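Local atomic coordinates of CCMAN5 (Cellulosimicrobium cellulans, PDB entry 2XSG), a protein that probably hydrolyses alpha-linked mannose residues of glycans, as a calcium-containing bacterial alpha-mannosidase of glycoside hydrolase family 92. Residues D26-Q31 / T50-A55; E137-A140 / G145-R148; N40-P45 / T165-R170; S60-T65 / H147-P152; K646-D651 / G664-M669. All blocks are in the same frame, centred on the assembly; numbering follows the deposited sequence.

Contact 1 (D26-Q31 / T50-A55); sequences DMPAAQ and TGYDYA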
# COMPACT_ATOMS: atom_id res chain seq x y z
N ASP A 26 2.79 -6.27 6.81
CA ASP A 26 3.23 -4.93 7.18
C ASP A 26 4.40 -4.98 8.16
O ASP A 26 4.74 -6.04 8.71
CB ASP A 26 2.07 -4.13 7.77
CG ASP A 26 1.16 -3.57 6.70
OD1 ASP A 26 1.66 -3.14 5.61
OD2 ASP A 26 -0.06 -3.58 6.93
N MET A 27 5.02 -3.83 8.37
CA MET A 27 6.25 -3.75 9.14
C MET A 27 6.11 -2.83 10.37
O MET A 27 5.39 -1.85 10.32
CB MET A 27 7.39 -3.25 8.25
CG MET A 27 7.23 -1.80 7.78
SD MET A 27 8.41 -1.39 6.48
CE MET A 27 7.59 -2.16 5.06
N PRO A 28 6.82 -3.15 11.46
CA PRO A 28 6.88 -2.21 12.58
C PRO A 28 7.98 -1.14 12.39
O PRO A 28 8.22 -0.35 13.29
CB PRO A 28 7.22 -3.11 13.75
CG PRO A 28 8.13 -4.15 13.14
CD PRO A 28 7.59 -4.38 11.74
N ALA A 29 8.62 -1.13 11.22
CA ALA A 29 9.77 -0.25 10.92
C ALA A 29 9.59 1.21 11.30
O ALA A 29 8.51 1.80 11.10
CB ALA A 29 10.14 -0.35 9.44
N ALA A 30 10.66 1.82 11.81
CA ALA A 30 10.66 3.26 12.04
C ALA A 30 10.66 3.97 10.69
O ALA A 30 11.51 3.70 9.84
CB ALA A 30 11.87 3.68 12.88
N GLN A 31 9.67 4.83 10.47
CA GLN A 31 9.58 5.55 9.20
C GLN A 31 8.83 6.87 9.31
O GLN A 31 7.93 7.01 10.15
CB GLN A 31 8.98 4.65 8.10
CG GLN A 31 7.66 3.96 8.43
CD GLN A 31 7.38 2.82 7.48
OE1 GLN A 31 8.28 2.38 6.78
NE2 GLN A 31 6.15 2.32 7.46
N THR A 50 8.26 -8.33 4.89
CA THR A 50 9.05 -7.13 5.20
C THR A 50 10.34 -7.44 5.92
O THR A 50 11.26 -6.62 5.91
CB THR A 50 8.27 -6.09 6.01
OG1 THR A 50 8.22 -6.46 7.39
CG2 THR A 50 6.86 -5.88 5.42
N GLY A 51 10.40 -8.61 6.56
CA GLY A 51 11.59 -9.00 7.32
C GLY A 51 11.33 -9.15 8.80
O GLY A 51 12.25 -9.49 9.54
N TYR A 52 10.09 -8.90 9.24
CA TYR A 52 9.72 -9.07 10.67
C TYR A 52 8.44 -9.88 10.83
O TYR A 52 7.37 -9.48 10.34
CB TYR A 52 9.56 -7.69 11.32
CG TYR A 52 9.10 -7.67 12.76
CD1 TYR A 52 7.75 -7.86 13.11
CD2 TYR A 52 10.01 -7.43 13.79
CE1 TYR A 52 7.34 -7.84 14.43
CE2 TYR A 52 9.61 -7.38 15.11
CZ TYR A 52 8.27 -7.59 15.43
OH TYR A 52 7.89 -7.54 16.76
N ASP A 53 8.53 -11.03 11.49
CA ASP A 53 7.33 -11.78 11.87
C ASP A 53 7.14 -11.70 13.38
O ASP A 53 8.00 -12.18 14.16
CB ASP A 53 7.42 -13.24 11.39
CG ASP A 53 6.35 -14.14 12.02
OD1 ASP A 53 5.32 -13.64 12.54
OD2 ASP A 53 6.55 -15.37 11.99
N TYR A 54 6.00 -11.15 13.80
CA TYR A 54 5.68 -10.95 15.25
C TYR A 54 5.82 -12.23 16.08
O TYR A 54 6.15 -12.18 17.28
CB TYR A 54 4.27 -10.37 15.44
CG TYR A 54 4.01 -9.79 16.83
CD1 TYR A 54 3.49 -10.58 17.88
CD2 TYR A 54 4.33 -8.45 17.12
CE1 TYR A 54 3.28 -10.02 19.16
CE2 TYR A 54 4.13 -7.90 18.40
CZ TYR A 54 3.61 -8.69 19.40
OH TYR A 54 3.41 -8.13 20.64
N ALA A 55 5.53 -13.37 15.46
CA ALA A 55 5.52 -14.65 16.16
C ALA A 55 6.92 -15.13 16.52
O ALA A 55 7.04 -16.07 17.33
CB ALA A 55 4.78 -15.73 15.35

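Contact 2 (E137-A140 / G145-R148); sequences EVAA and GVHR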
# COMPACT_ATOMS: atom_id res chain seq x y z
N GLU A 137 17.86 1.30 19.88
CA GLU A 137 16.84 2.27 19.52
C GLU A 137 17.12 2.76 18.08
O GLU A 137 18.25 3.13 17.76
CB GLU A 137 16.91 3.47 20.45
CG GLU A 137 16.48 3.23 21.89
CD GLU A 137 16.92 4.36 22.79
OE1 GLU A 137 16.09 5.21 23.11
OE2 GLU A 137 18.11 4.43 23.13
N VAL A 138 16.10 2.74 17.23
CA VAL A 138 16.18 3.39 15.92
C VAL A 138 15.05 4.42 15.76
O VAL A 138 13.98 4.30 16.38
CB VAL A 138 16.17 2.36 14.74
CG1 VAL A 138 17.38 1.43 14.84
CG2 VAL A 138 14.87 1.51 14.74
N ALA A 139 15.31 5.45 14.94
CA ALA A 139 14.29 6.38 14.49
C ALA A 139 14.54 6.72 13.01
O ALA A 139 15.62 6.42 12.49
CB ALA A 139 14.31 7.65 15.32
N ALA A 140 13.57 7.35 12.36
CA ALA A 140 13.70 7.70 10.94
C ALA A 140 13.29 9.12 10.62
O ALA A 140 12.35 9.64 11.22
CB ALA A 140 12.88 6.74 10.08
N GLY A 145 17.92 6.85 8.49
CA GLY A 145 17.69 6.02 9.65
C GLY A 145 18.78 6.28 10.67
O GLY A 145 19.97 6.27 10.33
N VAL A 146 18.38 6.52 11.92
CA VAL A 146 19.35 6.74 12.98
C VAL A 146 19.24 5.66 14.01
O VAL A 146 18.13 5.17 14.28
CB VAL A 146 19.27 8.16 13.64
CG1 VAL A 146 19.57 9.20 12.61
CG2 VAL A 146 17.90 8.41 14.31
N HIS A 147 20.41 5.29 14.54
CA HIS A 147 20.58 4.20 15.51
C HIS A 147 21.26 4.72 16.78
O HIS A 147 22.23 5.51 16.71
CB HIS A 147 21.49 3.12 14.94
CG HIS A 147 21.02 2.53 13.65
ND1 HIS A 147 20.80 1.18 13.49
CD2 HIS A 147 20.78 3.10 12.44
CE1 HIS A 147 20.41 0.95 12.25
NE2 HIS A 147 20.39 2.09 11.59
N ARG A 148 20.75 4.28 17.93
CA ARG A 148 21.45 4.41 19.22
C ARG A 148 21.47 3.07 19.96
O ARG A 148 20.41 2.50 20.26
CB ARG A 148 20.80 5.48 20.10
CG ARG A 148 21.55 5.74 21.40
CD ARG A 148 20.99 6.94 22.13
NE ARG A 148 19.56 6.80 22.40
CZ ARG A 148 18.77 7.83 22.68
NH1 ARG A 148 19.28 9.07 22.70
NH2 ARG A 148 17.47 7.64 22.92
O HOH W 1 20.09 2.57 23.22

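Contact 3 (N40-P45 / T165-R170); sequences NPRTTP and TNNTSR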
# COMPACT_ATOMS: atom_id res chain seq x y z
N ASN A 40 13.70 -1.29 9.66
CA ASN A 40 12.90 -2.45 10.07
C ASN A 40 13.75 -3.48 10.78
O ASN A 40 14.74 -3.95 10.21
CB ASN A 40 12.26 -3.11 8.85
CG ASN A 40 11.05 -3.99 9.21
OD1 ASN A 40 10.87 -5.07 8.63
ND2 ASN A 40 10.25 -3.54 10.17
N PRO A 41 13.36 -3.84 12.02
CA PRO A 41 14.02 -4.97 12.65
C PRO A 41 13.84 -6.20 11.77
O PRO A 41 12.84 -6.29 11.06
CB PRO A 41 13.21 -5.15 13.96
CG PRO A 41 11.87 -4.47 13.70
CD PRO A 41 12.27 -3.30 12.86
N ARG A 42 14.80 -7.13 11.80
CA ARG A 42 14.70 -8.38 11.05
C ARG A 42 14.63 -9.59 11.97
O ARG A 42 15.59 -9.89 12.67
CB ARG A 42 15.90 -8.55 10.11
CG ARG A 42 15.70 -9.61 9.03
CD ARG A 42 16.72 -9.40 7.90
NE ARG A 42 16.40 -10.12 6.66
CZ ARG A 42 15.51 -9.72 5.75
NH1 ARG A 42 14.79 -8.63 5.95
NH2 ARG A 42 15.30 -10.45 4.65
N THR A 43 13.52 -10.32 11.94
CA THR A 43 13.43 -11.51 12.78
C THR A 43 14.18 -12.69 12.17
O THR A 43 14.49 -12.69 10.98
CB THR A 43 11.97 -11.91 13.14
OG1 THR A 43 11.23 -12.22 11.95
CG2 THR A 43 11.27 -10.80 13.90
N THR A 44 14.46 -13.70 12.98
CA THR A 44 15.11 -14.93 12.49
C THR A 44 14.64 -16.09 13.36
O THR A 44 14.38 -15.90 14.55
CB THR A 44 16.65 -14.78 12.51
OG1 THR A 44 17.26 -16.02 12.15
CG2 THR A 44 17.16 -14.33 13.90
N PRO A 45 14.51 -17.30 12.77
CA PRO A 45 14.75 -17.70 11.38
C PRO A 45 13.58 -17.37 10.45
O PRO A 45 13.73 -17.44 9.22
CB PRO A 45 14.92 -19.21 11.48
CG PRO A 45 14.04 -19.60 12.61
CD PRO A 45 14.09 -18.45 13.60
N THR A 165 22.14 -8.64 2.18
CA THR A 165 20.75 -8.85 2.63
C THR A 165 19.74 -8.15 1.73
O THR A 165 19.85 -6.94 1.47
CB THR A 165 20.55 -8.38 4.09
OG1 THR A 165 21.60 -8.90 4.91
CG2 THR A 165 19.20 -8.82 4.65
N ASN A 166 18.80 -8.94 1.21
CA ASN A 166 17.65 -8.40 0.46
C ASN A 166 16.47 -9.34 0.62
O ASN A 166 16.66 -10.55 0.70
CB ASN A 166 18.00 -8.23 -1.02
CG ASN A 166 16.92 -7.48 -1.78
OD1 ASN A 166 15.94 -8.07 -2.22
ND2 ASN A 166 17.12 -6.18 -1.98
N ASN A 167 15.26 -8.79 0.64
CA ASN A 167 14.03 -9.58 0.77
C ASN A 167 13.75 -10.52 -0.39
O ASN A 167 13.05 -11.53 -0.22
CB ASN A 167 12.82 -8.68 1.08
CG ASN A 167 12.86 -8.13 2.50
OD1 ASN A 167 13.38 -8.78 3.41
ND2 ASN A 167 12.33 -6.95 2.69
N THR A 168 14.31 -10.21 -1.55
CA THR A 168 14.13 -11.04 -2.73
C THR A 168 15.43 -11.36 -3.46
O THR A 168 15.73 -12.52 -3.68
CB THR A 168 13.12 -10.43 -3.72
OG1 THR A 168 11.81 -10.49 -3.13
CG2 THR A 168 13.10 -11.20 -5.04
N SER A 169 16.21 -10.34 -3.83
CA SER A 169 17.38 -10.62 -4.67
C SER A 169 18.35 -9.46 -4.68
O SER A 169 18.01 -8.34 -5.07
CB SER A 169 16.95 -10.94 -6.12
OG SER A 169 18.07 -11.10 -6.97
N ARG A 170 19.57 -9.76 -4.22
CA ARG A 170 20.68 -8.83 -4.30
C ARG A 170 21.34 -8.98 -5.67
O ARG A 170 21.73 -10.09 -6.05
CB ARG A 170 21.68 -9.11 -3.16
CG ARG A 170 23.10 -8.56 -3.35
CD ARG A 170 23.16 -7.02 -3.49
NE ARG A 170 22.83 -6.38 -2.23
CZ ARG A 170 21.73 -5.66 -2.01
NH1 ARG A 170 20.86 -5.40 -2.98
NH2 ARG A 170 21.52 -5.16 -0.80

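Contact 4 (S60-T65 / H147-P152); sequences SGFTHT and HRYAFP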
# COMPACT_ATOMS: atom_id res chain seq x y z
N SER A 60 18.03 -10.33 14.24
CA SER A 60 19.40 -10.13 13.82
C SER A 60 19.72 -8.64 13.92
O SER A 60 20.42 -8.23 14.85
CB SER A 60 19.59 -10.69 12.40
OG SER A 60 18.62 -10.11 11.53
N GLY A 61 19.18 -7.82 13.03
CA GLY A 61 19.45 -6.37 13.02
C GLY A 61 18.40 -5.52 12.31
O GLY A 61 17.23 -5.89 12.25
N PHE A 62 18.83 -4.38 11.76
CA PHE A 62 17.92 -3.45 11.08
C PHE A 62 18.28 -3.24 9.61
O PHE A 62 19.43 -2.98 9.28
CB PHE A 62 17.91 -2.11 11.82
CG PHE A 62 17.49 -2.23 13.26
CD1 PHE A 62 16.14 -2.16 13.60
CD2 PHE A 62 18.43 -2.45 14.26
CE1 PHE A 62 15.73 -2.29 14.90
CE2 PHE A 62 18.03 -2.57 15.59
CZ PHE A 62 16.67 -2.50 15.91
N THR A 63 17.27 -3.37 8.75
CA THR A 63 17.40 -3.10 7.32
C THR A 63 16.84 -1.71 7.10
O THR A 63 16.15 -1.19 7.97
CB THR A 63 16.61 -4.13 6.50
OG1 THR A 63 15.26 -4.20 6.97
CG2 THR A 63 17.23 -5.49 6.65
N HIS A 64 17.16 -1.07 5.96
CA HIS A 64 16.85 0.35 5.79
C HIS A 64 15.90 0.66 4.64
O HIS A 64 15.45 1.80 4.50
CB HIS A 64 18.14 1.18 5.70
CG HIS A 64 18.89 1.23 7.00
ND1 HIS A 64 19.57 0.15 7.50
CD2 HIS A 64 18.98 2.21 7.93
CE1 HIS A 64 20.09 0.47 8.68
NE2 HIS A 64 19.75 1.71 8.95
N THR A 65 15.64 -0.34 3.79
CA THR A 65 14.72 -0.19 2.66
C THR A 65 13.63 -1.23 2.75
O THR A 65 13.82 -2.31 3.32
CB THR A 65 15.42 -0.30 1.27
OG1 THR A 65 15.81 -1.66 1.02
CG2 THR A 65 16.65 0.60 1.19
N HIS A 147 20.41 5.29 14.54
CA HIS A 147 20.58 4.20 15.51
C HIS A 147 21.26 4.72 16.78
O HIS A 147 22.23 5.51 16.71
CB HIS A 147 21.49 3.12 14.94
CG HIS A 147 21.02 2.53 13.65
ND1 HIS A 147 20.80 1.18 13.49
CD2 HIS A 147 20.78 3.10 12.44
CE1 HIS A 147 20.41 0.95 12.25
NE2 HIS A 147 20.39 2.09 11.59
N ARG A 148 20.75 4.28 17.93
CA ARG A 148 21.45 4.41 19.22
C ARG A 148 21.47 3.07 19.96
O ARG A 148 20.41 2.50 20.26
CB ARG A 148 20.80 5.48 20.10
CG ARG A 148 21.55 5.74 21.40
CD ARG A 148 20.99 6.94 22.13
NE ARG A 148 19.56 6.80 22.40
CZ ARG A 148 18.77 7.83 22.68
NH1 ARG A 148 19.28 9.07 22.70
NH2 ARG A 148 17.47 7.64 22.92
N TYR A 149 22.68 2.57 20.25
CA TYR A 149 22.89 1.28 20.91
C TYR A 149 23.59 1.42 22.25
O TYR A 149 24.54 2.20 22.38
CB TYR A 149 23.73 0.35 20.03
CG TYR A 149 23.07 -0.01 18.73
CD1 TYR A 149 23.44 0.62 17.55
CD2 TYR A 149 22.07 -0.98 18.68
CE1 TYR A 149 22.83 0.30 16.35
CE2 TYR A 149 21.45 -1.30 17.48
CZ TYR A 149 21.83 -0.65 16.32
OH TYR A 149 21.22 -0.96 15.13
N ALA A 150 23.13 0.68 23.25
CA ALA A 150 23.85 0.56 24.52
C ALA A 150 24.31 -0.87 24.75
O ALA A 150 23.48 -1.75 24.92
CB ALA A 150 22.96 1.03 25.70
N PHE A 151 25.62 -1.09 24.76
CA PHE A 151 26.19 -2.44 24.94
C PHE A 151 26.56 -2.68 26.40
O PHE A 151 26.83 -1.73 27.12
CB PHE A 151 27.46 -2.59 24.09
CG PHE A 151 27.19 -2.72 22.62
CD1 PHE A 151 26.82 -1.62 21.86
CD2 PHE A 151 27.35 -3.96 21.99
CE1 PHE A 151 26.60 -1.74 20.48
CE2 PHE A 151 27.13 -4.09 20.62
CZ PHE A 151 26.75 -2.98 19.86
N PRO A 152 26.60 -3.96 26.85
CA PRO A 152 26.96 -4.14 28.27
C PRO A 152 28.37 -3.61 28.57
O PRO A 152 29.27 -3.68 27.73
CB PRO A 152 26.90 -5.66 28.46
CG PRO A 152 25.95 -6.14 27.37
CD PRO A 152 26.21 -5.23 26.21

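Contact 5 (K646-D651 / G664-M669); sequences KVYRLD and GTMSTM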
# COMPACT_ATOMS: atom_id res chain seq x y z
N LYS A 646 -13.49 -11.43 12.08
CA LYS A 646 -13.26 -10.03 11.72
C LYS A 646 -12.22 -10.00 10.62
O LYS A 646 -11.23 -10.74 10.66
CB LYS A 646 -12.74 -9.21 12.90
CG LYS A 646 -13.65 -9.09 14.09
CD LYS A 646 -13.13 -7.97 15.01
CE LYS A 646 -14.26 -7.17 15.64
NZ LYS A 646 -13.69 -6.23 16.67
N VAL A 647 -12.43 -9.13 9.65
CA VAL A 647 -11.52 -8.98 8.52
C VAL A 647 -10.33 -8.15 8.98
O VAL A 647 -9.18 -8.44 8.64
CB VAL A 647 -12.26 -8.37 7.30
CG1 VAL A 647 -11.29 -7.86 6.22
CG2 VAL A 647 -13.21 -9.39 6.71
N TYR A 648 -10.62 -7.13 9.78
CA TYR A 648 -9.63 -6.23 10.33
C TYR A 648 -9.59 -6.38 11.85
O TYR A 648 -10.64 -6.25 12.49
CB TYR A 648 -10.04 -4.78 10.02
CG TYR A 648 -9.87 -4.38 8.58
CD1 TYR A 648 -10.85 -4.66 7.64
CD2 TYR A 648 -8.75 -3.66 8.17
CE1 TYR A 648 -10.71 -4.29 6.29
CE2 TYR A 648 -8.60 -3.25 6.82
CZ TYR A 648 -9.58 -3.57 5.90
OH TYR A 648 -9.44 -3.18 4.60
N ARG A 649 -8.40 -6.65 12.40
CA ARG A 649 -8.20 -6.77 13.87
C ARG A 649 -7.14 -5.79 14.35
O ARG A 649 -6.16 -5.55 13.63
CB ARG A 649 -7.75 -8.18 14.29
CG ARG A 649 -8.53 -9.35 13.69
CD ARG A 649 -8.61 -10.57 14.61
NE ARG A 649 -10.02 -10.96 14.67
CZ ARG A 649 -10.49 -12.18 14.94
NH1 ARG A 649 -9.66 -13.18 15.18
NH2 ARG A 649 -11.81 -12.38 14.96
N LEU A 650 -7.29 -5.27 15.58
CA LEU A 650 -6.19 -4.55 16.21
C LEU A 650 -5.31 -5.60 16.89
O LEU A 650 -5.35 -5.78 18.12
CB LEU A 650 -6.66 -3.47 17.20
CG LEU A 650 -5.58 -2.44 17.58
CD1 LEU A 650 -5.32 -1.44 16.45
CD2 LEU A 650 -5.96 -1.71 18.86
N ASP A 651 -4.53 -6.29 16.07
CA ASP A 651 -3.71 -7.41 16.48
C ASP A 651 -2.55 -7.51 15.50
O ASP A 651 -2.68 -7.07 14.34
CB ASP A 651 -4.52 -8.71 16.37
CG ASP A 651 -3.87 -9.86 17.10
OD1 ASP A 651 -3.91 -9.84 18.35
OD2 ASP A 651 -3.30 -10.75 16.44
N GLY A 664 -0.50 -0.29 1.43
CA GLY A 664 -1.46 0.44 2.23
C GLY A 664 -2.87 0.49 1.67
O GLY A 664 -3.69 1.27 2.15
N THR A 665 -3.18 -0.35 0.67
CA THR A 665 -4.54 -0.35 0.09
C THR A 665 -5.62 -0.77 1.09
O THR A 665 -6.63 -0.07 1.26
CB THR A 665 -4.65 -1.23 -1.17
OG1 THR A 665 -3.65 -0.83 -2.11
CG2 THR A 665 -6.06 -1.08 -1.81
N MET A 666 -5.43 -1.92 1.72
CA MET A 666 -6.44 -2.40 2.67
C MET A 666 -6.64 -1.36 3.80
O MET A 666 -7.79 -1.06 4.16
CB MET A 666 -6.12 -3.81 3.18
CG MET A 666 -6.23 -4.90 2.08
SD MET A 666 -7.75 -4.73 1.08
CE MET A 666 -7.77 -6.33 0.25
N SER A 667 -5.55 -0.79 4.31
CA SER A 667 -5.61 0.30 5.31
C SER A 667 -6.38 1.52 4.81
O SER A 667 -7.20 2.08 5.55
CB SER A 667 -4.21 0.75 5.73
OG SER A 667 -3.49 -0.30 6.35
N THR A 668 -6.10 1.94 3.57
CA THR A 668 -6.76 3.07 2.94
C THR A 668 -8.26 2.83 2.75
O THR A 668 -9.06 3.73 2.99
CB THR A 668 -6.10 3.42 1.60
OG1 THR A 668 -4.70 3.62 1.79
CG2 THR A 668 -6.68 4.70 1.04
N MET A 669 -8.65 1.63 2.35
CA MET A 669 -10.07 1.28 2.31
C MET A 669 -10.74 1.34 3.68
O MET A 669 -11.91 1.72 3.80
CB MET A 669 -10.30 -0.07 1.64
CG MET A 669 -9.73 -0.16 0.23
SD MET A 669 -10.26 1.14 -0.94
CE MET A 669 -8.86 2.24 -0.99

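Contact 1 (D26-Q31 / T50-A55)
Tyr52 carries its CG anti to its own nitrogen (chi1 177°), a turn that lays the phenol ring flat beneath Pro28. CG of Pro28 sits over the middle of that face in a CH-pi contact, 3.6 Å from the ring centroid and only 11° off the normal. CD of the same proline reaches toward the near side of the ring, 3.7 Å from Tyr52 CD1. A second meeting lies next to it. Thr50 holds OG1 between its nitrogen and its carbonyl carbon (chi1 79°), which brings the hydroxyl alongside Met27, with OG1 3.4 Å from Met27 CB. The methionine bends at its thioether, so that Met27 CE comes back to touch Thr50 CG2 at 3.8 Å. The polar ends look to other partners: Thr50 OG1 is hydrogen-bonded to Asn48 OD1, and Tyr52 OH to Glu106 OE2. A leucine in place of Tyr52 would probably leave Pro28 without a flat face to rest on and Glu106 without its hydroxyl mate. These two loops, one before and one after strand 40-44 in the N-terminal region of the enzyme, meet without any hydrogen bond between them. All the touching residues are buried, and the join therefore rests on dispersion and CH-pi attraction, while bonds to residues beyond the two loops fix the ends of the tyrosine and threonine.

Contact 2 (E137-A140 / G145-R148)
Glu137 and Arg148 form an antiparallel hydrogen-bonded pair, as do Ala139 and Val146, with the strands running at 160° to one another. Arg148 N gives a nearly straight bond to Glu137 O at 2.8 Å, and Val146 N does the same to Ala139 O; the reciprocal bonds complete both pairs. The two strands are the arms of a beta hairpin, 133-140 and 144-150, within the large antiparallel sheet of the N-terminal region. On the face with Ala139 and Val146, the side chains of Glu137 and Arg148 run side by side. Arg148 is bent at chi3 (56°), which turns its guanidinium side-on to the carboxylate in a two-bond salt bridge: NH2 meets Glu137 OE1 at 2.8 Å and NE meets Glu137 OE2 at 2.9 Å. Both oxygens lie close to the guanidinium plane, yet the nitrogens approach from above the carboxylate plane. Asp276 is a second acidic partner of Arg148 NH2, and Phe275 of helix 275-290 packs on this side. On the other face, Val138 CG1 stands over the His147 ring in a CH-pi contact, 4.0 Å from its centroid and displaced toward the rim near ND1.

Contact 3 (N40-P45 / T165-R170)
Arg42 reaches across to Asn167 and delivers both terminal nitrogens end-on to a single atom, the amide oxygen OD1. NH2 lies 2.8 Å from Asn167 OD1 and sits in the carbonyl plane; NH1 is 2.9 Å from Asn167 OD1 and tilted modestly from it. Both bonds are clearly bent, as expected when two donors of one group share an acceptor. Seen from the arginine, OD1 is in the guanidinium plane, and the amide is turned just 20° from that plane. Thr165 comes against one face of the guanidinium instead, its methyl CG2 3.7 Å from Arg42 NE. The arginine spans the gap because its chain is extended from CG to NE, beginning with CG anti to the backbone nitrogen (chi1 -164°). One shell out, Asn167 ND2 donates to Gly75 O, which helps fix the rotation of the amide. Asn166 shapes the turn that follows: its OD1 accepts from Thr168 N, making an Asx turn, and also from Ser169 N, which makes an Asx motif, both at 2.8 Å and from opposite faces of its plane. Thus strand 40-44 is tied by one long side chain to the loop leading into strand 169-179. The acceptor is a neutral amide, so the link is a charge-dipole one, and the positive charge of Arg42 would probably polarise the carbonyl of Asn167.

Contact 4 (S60-T65 / H147-P152)
His64 and His147 reach toward each other and meet at their rims, NE2 to NE2 at 2.7 Å, in a hydrogen bond whose donor could be either ring. The planes are 30° apart and neither ring lies over the other. This is the tight end of the contact. His147 is held at its other nitrogen too, since ND1 is hydrogen-bonded to Tyr149 OH at 2.7 Å, and His64 ND1 is bonded to Leu79 O. The result is a buried polar chain, Leu79 to His64 to His147 to Tyr149, in which each imidazole is gripped at both nitrogens and its rotation is fixed. The looser part lies around Phe62, which meets its neighbours through its carbons alone. Its CD2 passes 3.3 Å from Tyr149 OH, and its CE2 is 4.1 Å from Tyr149 CE2 as the two side chains pass alongside, running opposite ways. Toward His147 the fit is slacker still: Phe62 CB lies 4.0 Å from His147 CE1, and the ring planes stand at 85°, their centroids 6.0 Å apart. Even this side is buried rather than open to solvent. The three rings of Phe62, His64 and His147 form an aromatic cluster joining strand 58-63 and the residues just after it to strand 144-150, with Val138 of strand 133-140 against Phe62 and Val252 of strand 248-255 against His64.

Contact 5 (K646-D651 / G664-M669)
Tyr648 points its phenol at the first turn of helix 665-675, and the ring meets the helix by its hydroxyl end and edge. OH donates to the backbone carbonyl Met666 O at 2.7 Å. That oxygen lies near the plane of the tyrosine ring, whereas the hydroxyl approaches from above the carbonyl plane, 42° out of it. With CG beside the backbone N (chi1 -72°), the ring swings out from the loop toward the helix. Met666 offers only its base to the tyrosine: CB is 3.7 Å from Tyr648 OH, while the chain bends at chi2 (-46°) and carries the sulfur end away. The segment 646-651 is the loop after strand 638-646 in the catalytic region; across from it, Gly664 is the N-cap of the helix, and its carbonyl accepts from both Thr668 N and Thr668 OG1. The calcium ion, coordinated by Asn588, Glu589 and Asp662, lies about 5 Å from the side chain of Met666. A phenylalanine in place of Tyr648 would probably leave Met666 O without this donor and lose the polar tether between loop and helix. Around the tyrosine ring, Tyr615 and Phe670 meet it, and His314 packs with it edge-to-face.

Contacts 1 to 4 all belong to the N-terminal region of the chain, and contact 5 alone lies in the catalytic region, its centre about 16 Å from that of contact 1 and about 29 Å from that of contact 4. Contacts 2 and 4 are closest, with centres about 7 Å apart, because both use strand 144-150 and share His147. Contacts 3 and 4 are coupled through the neighbouring strands 40-44 and 58-63, and contact 4 is nested inside the chain loop that contact 3 closes. Contact 1 alternates with contact 3 along the sequence and touches both it and contact 2. The four are thus joined through touching neighbours, while contact 5 comes later, beside the calcium site.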